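Local coordinates for glycoside hydrolase family 88 protein (Bacteroides vulgatus, PDB 4Q88) that probably acts as a glycoside hydrolase, its precise substrate and activity not being established, at residues A[51-56]-A[354-359]; A[22-27]-A[346-351]; A[280-285]-A[298-303]. All coordinates share one frame; numbering follows the deposited sequence. Where two conformers were deposited one is given.

Interaction 1: A[51-56]-A[354-359]; sequences VCALTG and RVRFLQ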
# COMPACT_ATOMS: atom_id res chain seq x y z
N VAL A 51 8.49 -7.28 -7.60
CA VAL A 51 9.71 -7.46 -8.45
C VAL A 51 9.97 -8.92 -8.77
O VAL A 51 10.27 -9.26 -9.92
CB VAL A 51 10.96 -6.83 -7.82
CG1 VAL A 51 12.15 -6.94 -8.77
CG2 VAL A 51 10.70 -5.38 -7.53
N CYS A 52 9.79 -9.79 -7.78
CA CYS A 52 9.95 -11.24 -8.04
C CYS A 52 8.93 -11.75 -9.02
O CYS A 52 9.25 -12.60 -9.91
CB CYS A 52 9.87 -12.05 -6.78
SG CYS A 52 11.23 -11.77 -5.66
N ALA A 53 7.70 -11.28 -8.93
CA ALA A 53 6.70 -11.67 -9.93
C ALA A 53 7.08 -11.23 -11.35
O ALA A 53 6.76 -11.89 -12.33
CB ALA A 53 5.32 -11.10 -9.57
N LEU A 54 7.66 -10.04 -11.47
CA LEU A 54 7.98 -9.46 -12.77
C LEU A 54 9.23 -10.09 -13.33
O LEU A 54 9.34 -10.21 -14.55
CB LEU A 54 8.25 -7.96 -12.65
CG LEU A 54 8.51 -7.20 -13.92
CD1 LEU A 54 7.25 -7.06 -14.75
CD2 LEU A 54 9.09 -5.84 -13.56
N THR A 55 10.14 -10.50 -12.47
CA THR A 55 11.49 -10.85 -12.91
C THR A 55 11.93 -12.28 -12.65
O THR A 55 12.90 -12.77 -13.25
CB THR A 55 12.58 -9.95 -12.25
OG1 THR A 55 12.68 -10.24 -10.85
CG2 THR A 55 12.33 -8.45 -12.51
N GLY A 56 11.30 -12.95 -11.71
CA GLY A 56 11.73 -14.26 -11.30
C GLY A 56 13.07 -14.36 -10.61
O GLY A 56 13.64 -15.44 -10.51
N ARG A 354 4.67 -0.24 -14.50
CA ARG A 354 5.07 0.51 -15.67
C ARG A 354 5.66 -0.41 -16.76
O ARG A 354 5.36 -0.23 -17.94
CB ARG A 354 6.07 1.56 -15.32
CG ARG A 354 6.50 2.46 -16.47
CD ARG A 354 5.34 3.30 -17.01
NE ARG A 354 5.84 4.21 -18.03
CZ ARG A 354 5.14 5.09 -18.71
NH1 ARG A 354 3.84 5.28 -18.54
NH2 ARG A 354 5.78 5.83 -19.59
N VAL A 355 6.47 -1.37 -16.35
CA VAL A 355 6.99 -2.39 -17.29
C VAL A 355 5.81 -3.10 -17.95
O VAL A 355 5.78 -3.25 -19.19
CB VAL A 355 7.93 -3.40 -16.60
CG1 VAL A 355 8.30 -4.53 -17.59
CG2 VAL A 355 9.15 -2.72 -16.09
N ARG A 356 4.80 -3.51 -17.16
CA ARG A 356 3.68 -4.20 -17.71
C ARG A 356 2.86 -3.31 -18.65
O ARG A 356 2.28 -3.78 -19.60
CB ARG A 356 2.80 -4.83 -16.63
CG ARG A 356 3.53 -5.72 -15.64
CD ARG A 356 2.53 -6.46 -14.76
NE ARG A 356 3.20 -7.33 -13.78
CZ ARG A 356 3.69 -8.54 -14.06
NH1 ARG A 356 3.56 -9.04 -15.28
NH2 ARG A 356 4.30 -9.28 -13.11
N PHE A 357 2.82 -2.02 -18.39
CA PHE A 357 2.11 -1.06 -19.26
C PHE A 357 2.83 -0.87 -20.61
O PHE A 357 2.20 -0.55 -21.59
CB PHE A 357 2.01 0.26 -18.45
CG PHE A 357 1.46 1.43 -19.19
CD1 PHE A 357 0.09 1.71 -19.15
CD2 PHE A 357 2.30 2.29 -19.88
CE1 PHE A 357 -0.43 2.82 -19.82
CE2 PHE A 357 1.78 3.39 -20.56
CZ PHE A 357 0.42 3.67 -20.51
N LEU A 358 4.15 -1.05 -20.65
CA LEU A 358 4.92 -0.81 -21.85
C LEU A 358 4.79 -2.01 -22.78
O LEU A 358 5.15 -1.94 -23.93
CB LEU A 358 6.39 -0.53 -21.54
CG LEU A 358 6.63 0.84 -20.91
CD1 LEU A 358 8.13 1.08 -20.89
CD2 LEU A 358 5.95 1.97 -21.65
N GLN A 359 4.26 -3.08 -22.22
CA GLN A 359 3.67 -4.22 -22.93
C GLN A 359 4.58 -5.34 -22.50
O GLN A 359 4.34 -6.00 -21.48
CB GLN A 359 3.57 -4.04 -24.47
CG GLN A 359 3.27 -5.31 -25.27
CD GLN A 359 1.79 -5.56 -25.60
OE1 GLN A 359 0.97 -5.85 -24.72
NE2 GLN A 359 1.47 -5.49 -26.89
OXT GLN A 359 5.63 -5.54 -23.12
O HOH W 1 5.72 -11.41 -15.06

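Interaction 2: A[22-27]-A[346-351]; sequences RVNQRY and AFLLAA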
# COMPACT_ATOMS: atom_id res chain seq x y z
N ARG A 22 18.49 -1.38 -10.14
CA ARG A 22 19.32 -0.39 -9.45
C ARG A 22 18.77 -0.10 -8.05
O ARG A 22 19.47 -0.19 -7.04
CB ARG A 22 19.38 0.91 -10.26
CG ARG A 22 20.38 1.88 -9.68
CD ARG A 22 20.29 3.29 -10.22
NE ARG A 22 19.78 3.44 -11.58
CZ ARG A 22 19.23 4.56 -12.03
NH1 ARG A 22 19.11 5.64 -11.24
NH2 ARG A 22 18.74 4.62 -13.26
N VAL A 23 17.47 0.20 -8.00
CA VAL A 23 16.79 0.51 -6.72
C VAL A 23 16.77 -0.66 -5.77
O VAL A 23 17.10 -0.51 -4.59
CB VAL A 23 15.35 1.01 -6.98
CG1 VAL A 23 14.54 1.16 -5.69
CG2 VAL A 23 15.38 2.31 -7.76
N ASN A 24 16.44 -1.84 -6.29
CA ASN A 24 16.28 -2.99 -5.42
C ASN A 24 17.63 -3.50 -4.94
O ASN A 24 17.75 -3.90 -3.78
CB ASN A 24 15.45 -4.11 -6.05
CG ASN A 24 14.58 -4.84 -5.03
OD1 ASN A 24 14.22 -4.27 -3.98
ND2 ASN A 24 14.28 -6.10 -5.30
N GLN A 25 18.63 -3.50 -5.81
CA GLN A 25 19.96 -3.95 -5.40
C GLN A 25 20.60 -3.04 -4.40
O GLN A 25 21.21 -3.52 -3.46
CB GLN A 25 20.86 -4.18 -6.59
CG GLN A 25 20.40 -5.43 -7.29
CD GLN A 25 21.03 -5.65 -8.63
OE1 GLN A 25 22.04 -5.03 -8.98
NE2 GLN A 25 20.44 -6.56 -9.41
N ARG A 26 20.42 -1.74 -4.57
CA ARG A 26 20.93 -0.78 -3.58
C ARG A 26 20.33 -1.07 -2.23
O ARG A 26 21.05 -1.17 -1.23
CB ARG A 26 20.62 0.65 -4.01
CG ARG A 26 21.20 1.72 -3.06
CD ARG A 26 20.43 3.02 -3.14
NE ARG A 26 20.51 3.82 -1.92
CZ ARG A 26 19.59 3.85 -0.94
NH1 ARG A 26 18.45 3.10 -0.98
NH2 ARG A 26 19.81 4.65 0.12
N TYR A 27 19.01 -1.24 -2.18
CA TYR A 27 18.36 -1.46 -0.89
C TYR A 27 18.84 -2.77 -0.22
O TYR A 27 19.22 -2.78 0.96
CB TYR A 27 16.82 -1.44 -1.04
CG TYR A 27 16.17 -1.57 0.28
CD1 TYR A 27 15.98 -0.46 1.08
CD2 TYR A 27 15.78 -2.80 0.76
CE1 TYR A 27 15.42 -0.59 2.34
CE2 TYR A 27 15.23 -2.94 2.01
CZ TYR A 27 15.04 -1.82 2.78
OH TYR A 27 14.48 -1.93 4.03
N ALA A 346 6.72 1.23 -2.39
CA ALA A 346 5.74 1.89 -3.26
C ALA A 346 6.27 2.24 -4.66
O ALA A 346 5.61 1.95 -5.68
CB ALA A 346 5.19 3.12 -2.58
N PHE A 347 7.50 2.79 -4.71
CA PHE A 347 8.17 3.05 -5.97
C PHE A 347 8.30 1.78 -6.85
O PHE A 347 7.94 1.80 -8.00
CB PHE A 347 9.53 3.67 -5.73
CG PHE A 347 10.28 4.02 -7.00
CD1 PHE A 347 11.01 3.04 -7.67
CD2 PHE A 347 10.23 5.29 -7.53
CE1 PHE A 347 11.69 3.37 -8.87
CE2 PHE A 347 10.92 5.61 -8.69
CZ PHE A 347 11.62 4.66 -9.35
N LEU A 348 8.71 0.69 -6.23
CA LEU A 348 8.83 -0.59 -6.97
C LEU A 348 7.50 -1.10 -7.51
O LEU A 348 7.46 -1.64 -8.63
CB LEU A 348 9.54 -1.66 -6.12
CG LEU A 348 10.98 -1.36 -5.77
CD1 LEU A 348 11.42 -2.33 -4.68
CD2 LEU A 348 11.89 -1.47 -6.94
N LEU A 349 6.40 -0.95 -6.76
CA LEU A 349 5.10 -1.34 -7.30
C LEU A 349 4.85 -0.56 -8.58
O LEU A 349 4.49 -1.13 -9.62
CB LEU A 349 3.96 -1.05 -6.27
CG LEU A 349 3.94 -1.81 -4.93
CD1 LEU A 349 2.78 -1.29 -4.05
CD2 LEU A 349 3.80 -3.29 -5.17
N ALA A 350 5.05 0.77 -8.52
CA ALA A 350 4.78 1.63 -9.68
C ALA A 350 5.67 1.24 -10.86
O ALA A 350 5.20 1.11 -12.00
CB ALA A 350 5.02 3.11 -9.34
N ALA A 351 6.95 1.04 -10.57
CA ALA A 351 7.94 0.72 -11.61
C ALA A 351 7.61 -0.63 -12.28
O ALA A 351 7.63 -0.73 -13.52
CB ALA A 351 9.36 0.70 -11.05

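Interaction 3: A[280-285]-A[298-303]; sequences YGFLWG and PIVEKA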
# COMPACT_ATOMS: atom_id res chain seq x y z
N TYR A 280 0.96 3.35 -9.26
CA TYR A 280 0.71 1.91 -9.30
C TYR A 280 -0.72 1.62 -9.59
O TYR A 280 -1.08 0.81 -10.49
CB TYR A 280 1.13 1.23 -7.96
CG TYR A 280 0.65 -0.21 -7.88
CD1 TYR A 280 1.18 -1.19 -8.73
CD2 TYR A 280 -0.38 -0.58 -7.02
CE1 TYR A 280 0.71 -2.51 -8.69
CE2 TYR A 280 -0.85 -1.92 -6.99
CZ TYR A 280 -0.30 -2.86 -7.80
OH TYR A 280 -0.77 -4.14 -7.77
N GLY A 281 -1.61 2.28 -8.87
CA GLY A 281 -3.03 1.99 -9.02
C GLY A 281 -3.55 2.36 -10.41
O GLY A 281 -4.32 1.57 -11.02
N PHE A 282 -3.10 3.48 -10.95
CA PHE A 282 -3.57 3.92 -12.27
C PHE A 282 -3.03 2.95 -13.35
O PHE A 282 -3.75 2.51 -14.22
CB PHE A 282 -3.07 5.33 -12.57
CG PHE A 282 -3.86 6.43 -11.87
CD1 PHE A 282 -5.16 6.63 -12.18
CD2 PHE A 282 -3.25 7.29 -11.00
CE1 PHE A 282 -5.90 7.64 -11.60
CE2 PHE A 282 -3.98 8.33 -10.44
CZ PHE A 282 -5.30 8.49 -10.72
N LEU A 283 -1.75 2.62 -13.26
CA LEU A 283 -1.15 1.69 -14.25
C LEU A 283 -1.87 0.33 -14.19
O LEU A 283 -2.22 -0.24 -15.23
CB LEU A 283 0.34 1.56 -14.00
CG LEU A 283 1.19 2.77 -14.36
CD1 LEU A 283 2.55 2.59 -13.69
CD2 LEU A 283 1.30 2.96 -15.89
N TRP A 284 -2.07 -0.22 -12.98
CA TRP A 284 -2.77 -1.51 -12.81
C TRP A 284 -4.18 -1.45 -13.43
O TRP A 284 -4.61 -2.34 -14.20
CB TRP A 284 -2.83 -1.95 -11.32
CG TRP A 284 -3.45 -3.27 -11.22
CD1 TRP A 284 -2.83 -4.47 -11.37
CD2 TRP A 284 -4.84 -3.55 -11.08
NE1 TRP A 284 -3.74 -5.49 -11.27
CE2 TRP A 284 -4.99 -4.95 -11.17
CE3 TRP A 284 -6.00 -2.74 -10.97
CZ2 TRP A 284 -6.23 -5.57 -11.09
CZ3 TRP A 284 -7.24 -3.39 -10.87
CH2 TRP A 284 -7.34 -4.76 -10.95
N GLY A 285 -4.90 -0.37 -13.09
CA GLY A 285 -6.25 -0.15 -13.62
C GLY A 285 -6.32 -0.09 -15.14
O GLY A 285 -7.21 -0.67 -15.73
N PRO A 298 -2.41 10.08 -19.81
CA PRO A 298 -1.74 11.35 -19.49
C PRO A 298 -1.39 11.57 -18.00
O PRO A 298 -0.37 12.18 -17.64
CB PRO A 298 -2.75 12.41 -19.93
CG PRO A 298 -3.63 11.71 -20.90
CD PRO A 298 -3.70 10.28 -20.50
N ILE A 299 -2.27 11.09 -17.13
CA ILE A 299 -2.03 11.17 -15.68
C ILE A 299 -0.79 10.32 -15.33
O ILE A 299 0.10 10.76 -14.57
CB ILE A 299 -3.27 10.65 -14.90
CG1 ILE A 299 -4.52 11.40 -15.31
CG2 ILE A 299 -3.06 10.67 -13.39
CD1 ILE A 299 -4.53 12.89 -15.06
N VAL A 300 -0.76 9.09 -15.85
CA VAL A 300 0.35 8.20 -15.54
C VAL A 300 1.64 8.70 -16.19
O VAL A 300 2.71 8.53 -15.61
CB VAL A 300 0.14 6.69 -15.87
CG1 VAL A 300 -1.06 6.14 -15.13
CG2 VAL A 300 0.02 6.36 -17.33
N GLU A 301 1.57 9.31 -17.36
CA GLU A 301 2.82 9.80 -17.98
C GLU A 301 3.46 10.90 -17.11
O GLU A 301 4.65 10.86 -16.85
CB GLU A 301 2.61 10.31 -19.41
CG GLU A 301 2.21 9.21 -20.40
CD GLU A 301 3.16 8.02 -20.45
OE1 GLU A 301 4.39 8.22 -20.38
OE2 GLU A 301 2.66 6.87 -20.55
N LYS A 302 2.64 11.83 -16.62
CA LYS A 302 3.16 12.91 -15.76
C LYS A 302 3.68 12.37 -14.44
O LYS A 302 4.72 12.83 -13.95
CB LYS A 302 2.09 13.96 -15.51
CG LYS A 302 1.63 14.70 -16.77
CD LYS A 302 0.38 15.53 -16.50
CE LYS A 302 -0.00 16.41 -17.69
NZ LYS A 302 -0.62 15.65 -18.82
N ALA A 303 2.95 11.42 -13.86
CA ALA A 303 3.35 10.83 -12.59
C ALA A 303 4.62 10.03 -12.67
O ALA A 303 5.51 10.15 -11.83
CB ALA A 303 2.22 9.95 -12.04

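Interaction 1: A[51-56]-A[354-359]
Val-355 offers both of its methyls to the fork of Leu-54, so that two branched ends mesh pairwise: Val-355 CG1 lies 3.9 Å from Leu-54 CD1, and Val-355 CG2 takes the other methyl, Leu-54 CD2, at 4.0 Å. CG of Leu-54 stands anti to the backbone N (chi1 -176°), carrying the fork toward helix 341-358. Arg-356 follows, leaving its helix to the flank and then making up the distance with a chain extended from CG to NE, which runs past Leu-54 in the opposite direction. Its guanidinium uses two surfaces at once. One face is covered over its centre by Leu-54 CD1, 3.9 Å above the plane; the edge turns to the last turn of helix 39-55, where water 1 donates to Ala-53 O at 3.0 Å and accepts from Arg-356 NH1 at 3.2 Å. With an alanine in place of Leu-54, the Val-355 methyls and the guanidinium face would probably lose the cover this leucine gives them, leaving the arginine freer to swing away from the water. This surface contact joins the C-terminal ends of two helices running in similar directions, 30° apart, with Ile-20 of helix 13-30 touching Leu-54 and Leu-16 touching Val-355. Such closure of the last helix on an early one is consistent with the (alpha/alpha)6 barrel of family 88 hydrolases.

Interaction 2: A[22-27]-A[346-351]
Val-23 faces Phe-347 and Leu-348 across a near-antiparallel helix pair, a basic element of the all-helical (alpha/alpha)6 barrel expected for this family. The two short axes come no closer than 11.0 Å, so side chains, not backbone, meet in the interval. The tight part is apolar and divided between the branches of Val-23. Val-23 CG1, anti to the backbone N (chi1 172°), reaches Leu-348 CD2 at 3.9 Å as the two side chains slide past one another in opposite senses. CG2 of Val-23 turns instead to the aromatic neighbour and meets CE1 of the Phe-347 ring at 4.0 Å. Ile-344 and Leu-312 close around the same valine, so it sits in a thoroughly apolar setting. The other flank of helix 13-30 is of a different character. Arg-22 and Gln-25 lie on its more solvent-accessible side and take no part in the contact: Arg-22 makes a salt bridge to Glu-18 one turn back on its own helix, and Gln-25 bonds the hydroxyl group of Tyr-60. Asn-24 stands between these two worlds. Although buried, its amide is satisfied at both ends by helix 39-55, OD1 taking the hydroxyl group of Tyr-44 and ND2 the side-chain oxygen of Asn-48, which probably fixes its rotation. Toward helix 341-358 the same amide gives only a van der Waals surface, across which Leu-348 passes at about a right angle, its CD1 resting 3.5 Å from Asn-24 OD1.

Interaction 3: A[280-285]-A[298-303]
Phe-282 and Val-300 form the closest approach of this roughly antiparallel helix pair, 139° between their directions, with CB of Phe-282 only 3.4 Å from CG1 of Val-300. That is a tight fit for two carbons, and it matches the short separation of the axes, 9.7 Å. The phenyl ring beyond CB is used differently: Ile-299 sets CG2 over one face, 4.1 Å from the Phe-282 ring centroid and 19° off the ring normal, a CH-pi contact displaced toward the CE2 side of the ring. Next along the first helix, Leu-283 completes the inner shell. Its CB starts out to one side of the contact, but CD2 comes round to meet the fork of Val-300, lying 3.9 Å from Val-300 CB and about as far from both methyls. Val-300 thus serves both residues of the first helix. With chi1 at -59° its CG1 stands anti to the carbonyl carbon, against Phe-282, while CG2 takes the place between backbone N and carbonyl carbon, usually avoided by valine in a helix, where it meets Leu-283 CD2.

The next shell holds these groups in place. Phe-216 meets the Phe-282 ring edge-to-face, while Trp-257, Ala-244 and Ile-247 pack around it, and Ala-248 touches Ile-299. Leu-283 is bordered by Phe-357 and Glu-353 of helix 341-358. A polar tie lies further out, where the carbonyl of Ile-299 receives the amide of Gln-251. Between the two segments themselves the chemistry is wholly apolar, so the pairing rests on shape and dispersion, and the CH-pi contact depends on the ring keeping its face to Ile-299.

In the fold
Along the chain the segments come in the order 22-27, 51-56, 280-285, 298-303, 346-351 and 354-359, so interactions 1 and 2 interleave and interaction 3 falls within the span of both. Helix 341-358 is the common element: interactions 1 and 2 both use it, with centres about 12 Å apart, and Val-51 packs on Leu-348 between them. Interaction 3, a hairpin of consecutive helices, lies about 15 Å from interaction 1 and about 17 Å from interaction 2, centre to centre. It joins the same helix through Tyr-280 beside Leu-349 and the Glu-301 to Arg-354 salt bridge. The C-terminal helix therefore packs against both N-terminal helices and the 272-311 hairpin, consistent with closure of a helical barrel.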